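Local atomic coordinates of imelysin-like protein (Psychrobacter arcticus, PDB entry 3PF0), a protein that is of unknown function but belongs to the imelysin-like (M75 peptidase) family and may be a metalloendopeptidase. Residues W230-M241 and I272-M283. Numbering follows the deposited sequence. Where two conformers were deposited one is given.
Sequences WFNSLLSLVETM and INAKLATLNKAM
Lys275 NZ gives a hydrogen bond to a water at 2.6 Å, and that water donates one hydrogen to Leu237 O and the other to Thr240 OG1, so a single bridge ties the lysine to the facing helix. Thr240 OG1 in turn donates to Ser236 O at 2.8 Å, reaching that carbonyl from the face opposite Thr240 N. The ammonium also forms a salt bridge with Glu113, which probably balances its charge at this largely buried contact. The aliphatic part of the lysine slides past selenomethionine Met241 in the opposite direction, with SE 3.7 Å from Lys275 CB, and Leu237 CD1 lies against the chain's far end, 3.9 Å from Lys275 NZ. Bent at chi3 (66°), Met241 turns its methyl aside toward Leu276, and its CG meets Ile272 CD1 at 4.0 Å. Leu279 fills the middle by forking: CD1 comes to 3.7 Å from Leu234 O, and CD2 faces Val238 CB. With CG anti to the carbonyl carbon (chi1 -67°), Leu234 carries CD1 against both Ala282 CB, at 3.9 Å, and the methyl end of Met283, which it meets tip to tip; the same methyl lies over one face of the Trp230 indole, toward its rim. The two segments run nearly antiparallel, at 153° with axes 10.8 Å apart; apart from the water bridge, they meet mainly through apolar side chains and the methylenes of Lys275. Helices 225-250 and 268-283 thus make a buried antiparallel pair in this all-helical chain: helix 298-316 packs against Ile272, Leu276 and Met283, helix 327-351 covers Val238 and Phe231, and helix 48-84 lies against Trp230.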
ATOM      1  N   TRP A 230      12.711   1.885   9.224  1.00 38.02           N
ATOM      2  CA  TRP A 230      11.592   0.947   9.249  1.00 36.73           C
ATOM      3  C   TRP A 230      10.361   1.541   9.977  1.00 38.98           C
ATOM      4  O   TRP A 230       9.273   1.541   9.404  1.00 36.81           O
ATOM      5  CB  TRP A 230      12.028  -0.391   9.887  1.00 36.16           C
ATOM      6  CG  TRP A 230      10.909  -1.314  10.297  1.00 37.07           C
ATOM      7  CD1 TRP A 230      10.618  -1.726  11.561  1.00 40.91           C
ATOM      8  CD2 TRP A 230       9.932  -1.930   9.440  1.00 36.09           C
ATOM      9  NE1 TRP A 230       9.537  -2.578  11.548  1.00 40.15           N
ATOM     10  CE2 TRP A 230       9.098  -2.726  10.259  1.00 40.51           C
ATOM     11  CE3 TRP A 230       9.666  -1.868   8.058  1.00 36.51           C
ATOM     12  CZ2 TRP A 230       8.025  -3.466   9.745  1.00 39.18           C
ATOM     13  CZ3 TRP A 230       8.600  -2.596   7.552  1.00 37.48           C
ATOM     14  CH2 TRP A 230       7.799  -3.393   8.388  1.00 38.54           C
ATOM     15  N   PHE A 231      10.530   2.049  11.211  1.00 36.06           N
ATOM     16  CA  PHE A 231       9.408   2.584  11.975  1.00 35.75           C
ATOM     17  C   PHE A 231       8.934   3.940  11.448  1.00 40.55           C
ATOM     18  O   PHE A 231       7.751   4.260  11.597  1.00 40.04           O
ATOM     19  CB  PHE A 231       9.725   2.653  13.470  1.00 38.63           C
ATOM     20  CG  PHE A 231       9.648   1.296  14.113  1.00 40.03           C
ATOM     21  CD1 PHE A 231       8.420   0.730  14.433  1.00 42.83           C
ATOM     22  CD2 PHE A 231      10.799   0.556  14.352  1.00 42.46           C
ATOM     23  CE1 PHE A 231       8.346  -0.543  15.001  1.00 43.83           C
ATOM     24  CE2 PHE A 231      10.724  -0.722  14.907  1.00 45.45           C
ATOM     25  CZ  PHE A 231       9.499  -1.260  15.229  1.00 43.41           C
ATOM     26  N   ASN A 232       9.822   4.715  10.800  1.00 37.25           N
ATOM     27  CA  ASN A 232       9.396   5.972  10.198  1.00 37.66           C
ATOM     28  C   ASN A 232       8.581   5.667   8.942  1.00 41.86           C
ATOM     29  O   ASN A 232       7.665   6.417   8.609  1.00 42.90           O
ATOM     30  CB  ASN A 232      10.570   6.891   9.904  1.00 38.31           C
ATOM     31  CG  ASN A 232      10.869   7.785  11.071  1.00 54.89           C
ATOM     32  OD1 ASN A 232      10.200   8.803  11.278  1.00 49.58           O
ATOM     33  ND2 ASN A 232      11.812   7.375  11.914  1.00 41.77           N
ATOM     34  N   SER A 233       8.880   4.533   8.289  1.00 36.91           N
ATOM     35  CA  SER A 233       8.154   4.045   7.124  1.00 35.55           C
ATOM     36  C   SER A 233       6.736   3.651   7.550  1.00 40.50           C
ATOM     37  O   SER A 233       5.776   3.975   6.849  1.00 39.97           O
ATOM     38  CB  SER A 233       8.880   2.855   6.500  1.00 36.26           C
ATOM     39  OG  SER A 233       8.275   2.473   5.277  1.00 40.55           O
ATOM     40  N   LEU A 234       6.613   2.968   8.711  1.00 37.71           N
ATOM     41  CA  LEU A 234       5.325   2.548   9.263  1.00 37.15           C
ATOM     42  C   LEU A 234       4.524   3.762   9.687  1.00 41.42           C
ATOM     43  O   LEU A 234       3.314   3.803   9.445  1.00 41.08           O
ATOM     44  CB  LEU A 234       5.485   1.568  10.437  1.00 37.62           C
ATOM     45  CG  LEU A 234       6.063   0.179  10.124  1.00 41.33           C
ATOM     46  CD1 LEU A 234       6.178  -0.642  11.391  1.00 42.36           C
ATOM     47  CD2 LEU A 234       5.228  -0.568   9.077  1.00 40.74           C
ATOM     48  N   LEU A 235       5.203   4.776  10.268  1.00 38.32           N
ATOM     49  CA  LEU A 235       4.565   6.032  10.681  1.00 38.44           C
ATOM     50  C   LEU A 235       4.033   6.770   9.439  1.00 43.66           C
ATOM     51  O   LEU A 235       2.915   7.295   9.484  1.00 43.46           O
ATOM     52  CB  LEU A 235       5.547   6.907  11.492  1.00 38.99           C
ATOM     53  CG  LEU A 235       5.154   8.368  11.811  1.00 43.53           C
ATOM     54  CD1 LEU A 235       3.882   8.465  12.668  1.00 43.33           C
ATOM     55  CD2 LEU A 235       6.304   9.089  12.477  1.00 46.68           C
ATOM     56  N   SER A 236       4.835   6.782   8.336  1.00 40.97           N
ATOM     57  CA  SER A 236       4.480   7.418   7.063  0.50 40.55           C
ATOM     58  C   SER A 236       3.238   6.768   6.455  1.00 43.72           C
ATOM     59  O   SER A 236       2.437   7.456   5.837  1.00 43.73           O
ATOM     60  CB  SER A 236       5.645   7.337   6.081  0.50 44.44           C
ATOM     61  OG  SER A 236       5.346   7.979   4.852  0.50 54.20           O
ATOM     62  N   LEU A 237       3.079   5.435   6.637  1.00 39.76           N
ATOM     63  CA  LEU A 237       1.935   4.675   6.115  1.00 37.85           C
ATOM     64  C   LEU A 237       0.610   5.236   6.658  1.00 42.00           C
ATOM     65  O   LEU A 237      -0.299   5.503   5.875  1.00 40.33           O
ATOM     66  CB  LEU A 237       2.068   3.168   6.456  1.00 37.13           C
ATOM     67  CG  LEU A 237       0.921   2.245   5.994  1.00 40.44           C
ATOM     68  CD1 LEU A 237       0.912   2.073   4.475  1.00 39.15           C
ATOM     69  CD2 LEU A 237       1.018   0.893   6.648  1.00 43.08           C
ATOM     70  N   VAL A 238       0.515   5.425   7.984  1.00 40.09           N
ATOM     71  CA  VAL A 238      -0.694   5.919   8.646  1.00 40.53           C
ATOM     72  C   VAL A 238      -0.813   7.461   8.478  1.00 45.51           C
ATOM     73  O   VAL A 238      -1.940   7.960   8.385  1.00 44.80           O
ATOM     74  CB  VAL A 238      -0.785   5.426  10.124  1.00 45.35           C
ATOM     75  CG1 VAL A 238       0.487   5.710  10.906  1.00 46.40           C
ATOM     76  CG2 VAL A 238      -2.025   5.952  10.854  1.00 45.66           C
ATOM     77  N   GLU A 239       0.321   8.198   8.407  1.00 43.59           N
ATOM     78  CA  GLU A 239       0.277   9.652   8.234  0.50 44.24           C
ATOM     79  C   GLU A 239      -0.258  10.020   6.842  1.00 47.47           C
ATOM     80  O   GLU A 239      -1.177  10.831   6.759  1.00 46.68           O
ATOM     81  CB  GLU A 239       1.646  10.298   8.496  0.50 46.18           C
ATOM     82  CG  GLU A 239       1.627  11.217   9.709  0.50 56.94           C
ATOM     83  CD  GLU A 239       2.956  11.604  10.332  0.50 72.49           C
ATOM     84  OE1 GLU A 239       4.016  11.379   9.702  0.50 43.28           O
ATOM     85  OE2 GLU A 239       2.933  12.152  11.458  0.50 74.18           O
ATOM     86  N   THR A 240       0.277   9.395   5.758  1.00 43.83           N
ATOM     87  CA  THR A 240      -0.176   9.657   4.383  1.00 42.97           C
ATOM     88  C   THR A 240      -1.605   9.133   4.187  1.00 46.86           C
ATOM     89  O   THR A 240      -2.351   9.701   3.401  1.00 46.92           O
ATOM     90  CB  THR A 240       0.786   9.075   3.327  1.00 48.22           C
ATOM     91  OG1 THR A 240       0.865   7.655   3.469  1.00 48.91           O
ATOM     92  CG2 THR A 240       2.177   9.708   3.373  1.00 44.44           C
HETATM   93  N   MSE A 241      -1.985   8.075   4.915  1.00 42.88           N
HETATM   94  CA  MSE A 241      -3.327   7.517   4.874  1.00 42.54           C
HETATM   95  C   MSE A 241      -4.345   8.502   5.477  1.00 46.38           C
HETATM   96  O   MSE A 241      -5.335   8.807   4.816  1.00 46.03           O
HETATM   97  CB  MSE A 241      -3.356   6.168   5.598  1.00 45.08           C
HETATM   98  CG  MSE A 241      -4.738   5.652   5.915  1.00 53.20           C
HETATM   99 SE   MSE A 241      -4.679   3.735   6.213  0.75 61.75          SE
HETATM  100  CE  MSE A 241      -3.598   3.638   7.844  1.00 59.23           C
ATOM    101  N   ILE A 272      -8.167   0.825   2.953  1.00 37.87           N
ATOM    102  CA  ILE A 272      -7.839   1.298   4.309  1.00 37.55           C
ATOM    103  C   ILE A 272      -7.674   0.094   5.268  1.00 40.73           C
ATOM    104  O   ILE A 272      -6.746   0.083   6.070  1.00 40.53           O
ATOM    105  CB  ILE A 272      -8.876   2.347   4.818  1.00 40.44           C
ATOM    106  CG1 ILE A 272      -8.965   3.577   3.862  1.00 40.43           C
ATOM    107  CG2 ILE A 272      -8.598   2.792   6.266  1.00 41.45           C
ATOM    108  CD1 ILE A 272      -7.623   4.338   3.509  1.00 45.46           C
ATOM    109  N   ASN A 273      -8.547  -0.923   5.141  1.00 36.90           N
ATOM    110  CA  ASN A 273      -8.530  -2.155   5.927  1.00 36.49           C
ATOM    111  C   ASN A 273      -7.228  -2.944   5.706  1.00 38.46           C
ATOM    112  O   ASN A 273      -6.611  -3.381   6.680  1.00 39.40           O
ATOM    113  CB  ASN A 273      -9.744  -3.008   5.561  1.00 40.87           C
ATOM    114  CG  ASN A 273     -10.020  -4.160   6.483  1.00 67.60           C
ATOM    115  OD1 ASN A 273     -10.275  -3.990   7.682  1.00 65.34           O
ATOM    116  ND2 ASN A 273     -10.035  -5.354   5.919  1.00 57.52           N
ATOM    117  N   ALA A 274      -6.793  -3.093   4.444  1.00 32.12           N
ATOM    118  CA  ALA A 274      -5.552  -3.802   4.107  1.00 31.48           C
ATOM    119  C   ALA A 274      -4.344  -3.114   4.757  1.00 36.19           C
ATOM    120  O   ALA A 274      -3.494  -3.794   5.331  1.00 36.61           O
ATOM    121  CB  ALA A 274      -5.376  -3.871   2.594  1.00 31.45           C
ATOM    122  N   LYS A 275      -4.316  -1.762   4.737  1.00 32.78           N
ATOM    123  CA  LYS A 275      -3.241  -0.979   5.345  1.00 32.72           C
ATOM    124  C   LYS A 275      -3.269  -1.118   6.865  1.00 38.16           C
ATOM    125  O   LYS A 275      -2.214  -1.334   7.463  1.00 38.32           O
ATOM    126  CB  LYS A 275      -3.321   0.498   4.929  1.00 35.13           C
ATOM    127  CG  LYS A 275      -3.039   0.706   3.449  1.00 42.62           C
ATOM    128  CD  LYS A 275      -2.872   2.171   3.093  1.00 41.10           C
ATOM    129  CE  LYS A 275      -2.299   2.275   1.708  1.00 38.69           C
ATOM    130  NZ  LYS A 275      -1.369   3.420   1.591  1.00 42.35           N
ATOM    131  N   LEU A 276      -4.475  -1.055   7.487  1.00 35.64           N
ATOM    132  CA  LEU A 276      -4.626  -1.195   8.943  1.00 36.62           C
ATOM    133  C   LEU A 276      -4.180  -2.580   9.427  1.00 41.20           C
ATOM    134  O   LEU A 276      -3.457  -2.672  10.419  1.00 42.66           O
ATOM    135  CB  LEU A 276      -6.073  -0.932   9.403  1.00 36.99           C
ATOM    136  CG  LEU A 276      -6.480   0.510   9.679  1.00 42.28           C
ATOM    137  CD1 LEU A 276      -7.971   0.583  10.002  1.00 43.04           C
ATOM    138  CD2 LEU A 276      -5.662   1.126  10.826  1.00 45.30           C
ATOM    139  N   ALA A 277      -4.591  -3.643   8.717  1.00 36.39           N
ATOM    140  CA  ALA A 277      -4.245  -5.032   9.050  1.00 36.06           C
ATOM    141  C   ALA A 277      -2.723  -5.285   8.964  1.00 39.97           C
ATOM    142  O   ALA A 277      -2.186  -6.057   9.763  1.00 40.56           O
ATOM    143  CB  ALA A 277      -4.987  -5.988   8.126  1.00 36.06           C
ATOM    144  N   THR A 278      -2.033  -4.613   8.020  1.00 35.74           N
ATOM    145  CA  THR A 278      -0.584  -4.739   7.829  1.00 35.54           C
ATOM    146  C   THR A 278       0.127  -4.035   8.987  1.00 41.69           C
ATOM    147  O   THR A 278       1.062  -4.598   9.563  1.00 41.79           O
ATOM    148  CB  THR A 278      -0.203  -4.212   6.444  1.00 41.97           C
ATOM    149  OG1 THR A 278      -0.868  -5.031   5.487  1.00 40.66           O
ATOM    150  CG2 THR A 278       1.294  -4.236   6.184  1.00 39.68           C
ATOM    151  N   LEU A 279      -0.346  -2.832   9.352  1.00 40.51           N
ATOM    152  CA  LEU A 279       0.185  -2.056  10.475  1.00 41.79           C
ATOM    153  C   LEU A 279      -0.037  -2.817  11.786  1.00 45.66           C
ATOM    154  O   LEU A 279       0.881  -2.880  12.605  1.00 45.79           O
ATOM    155  CB  LEU A 279      -0.463  -0.662  10.529  1.00 42.28           C
ATOM    156  CG  LEU A 279       0.207   0.379  11.437  1.00 48.57           C
ATOM    157  CD1 LEU A 279       1.542   0.850  10.861  1.00 48.80           C
ATOM    158  CD2 LEU A 279      -0.697   1.576  11.636  1.00 51.33           C
ATOM    159  N   ASN A 280      -1.233  -3.438  11.955  1.00 41.57           N
ATOM    160  CA  ASN A 280      -1.565  -4.250  13.134  1.00 42.03           C
ATOM    161  C   ASN A 280      -0.639  -5.474  13.243  1.00 45.68           C
ATOM    162  O   ASN A 280      -0.219  -5.827  14.347  1.00 46.03           O
ATOM    163  CB  ASN A 280      -3.021  -4.703  13.104  1.00 39.14           C
ATOM    164  CG  ASN A 280      -3.437  -5.394  14.373  1.00 57.79           C
ATOM    165  OD1 ASN A 280      -3.522  -4.777  15.437  1.00 52.09           O
ATOM    166  ND2 ASN A 280      -3.670  -6.701  14.296  1.00 50.57           N
ATOM    167  N   LYS A 281      -0.317  -6.109  12.100  1.00 41.62           N
ATOM    168  CA  LYS A 281       0.577  -7.275  12.032  1.00 41.47           C
ATOM    169  C   LYS A 281       1.983  -6.888  12.511  1.00 46.04           C
ATOM    170  O   LYS A 281       2.630  -7.672  13.198  1.00 46.57           O
ATOM    171  CB  LYS A 281       0.632  -7.821  10.593  1.00 43.09           C
ATOM    172  CG  LYS A 281       0.887  -9.319  10.506  1.00 61.03           C
ATOM    173  CD  LYS A 281       1.786  -9.671   9.333  1.00 70.11           C
ATOM    174  CE  LYS A 281       2.265 -11.101   9.408  1.00 83.18           C
ATOM    175  NZ  LYS A 281       3.433 -11.337   8.514  1.00 91.47           N
ATOM    176  N   ALA A 282       2.435  -5.663  12.166  1.00 43.02           N
ATOM    177  CA  ALA A 282       3.737  -5.126  12.554  1.00 43.29           C
ATOM    178  C   ALA A 282       3.763  -4.719  14.038  1.00 49.73           C
ATOM    179  O   ALA A 282       4.747  -5.012  14.719  1.00 50.27           O
ATOM    180  CB  ALA A 282       4.089  -3.933  11.677  1.00 42.97           C
HETATM  181  N   MSE A 283       2.687  -4.056  14.534  1.00 47.61           N
HETATM  182  CA  MSE A 283       2.574  -3.559  15.913  1.00 49.46           C
HETATM  183  C   MSE A 283       2.315  -4.658  16.948  1.00 54.34           C
HETATM  184  O   MSE A 283       2.743  -4.495  18.092  1.00 55.43           O
HETATM  185  CB  MSE A 283       1.468  -2.495  16.043  1.00 52.42           C
HETATM  186  CG  MSE A 283       1.751  -1.194  15.285  1.00 59.69           C
HETATM  187 SE   MSE A 283       3.564  -0.531  15.498  0.75 69.42          SE
HETATM  188  CE  MSE A 283       3.579   0.776  14.069  1.00 64.96           C
TER
HETATM  189  O   HOH W   1      -0.444   5.307   3.145  1.00 46.83           O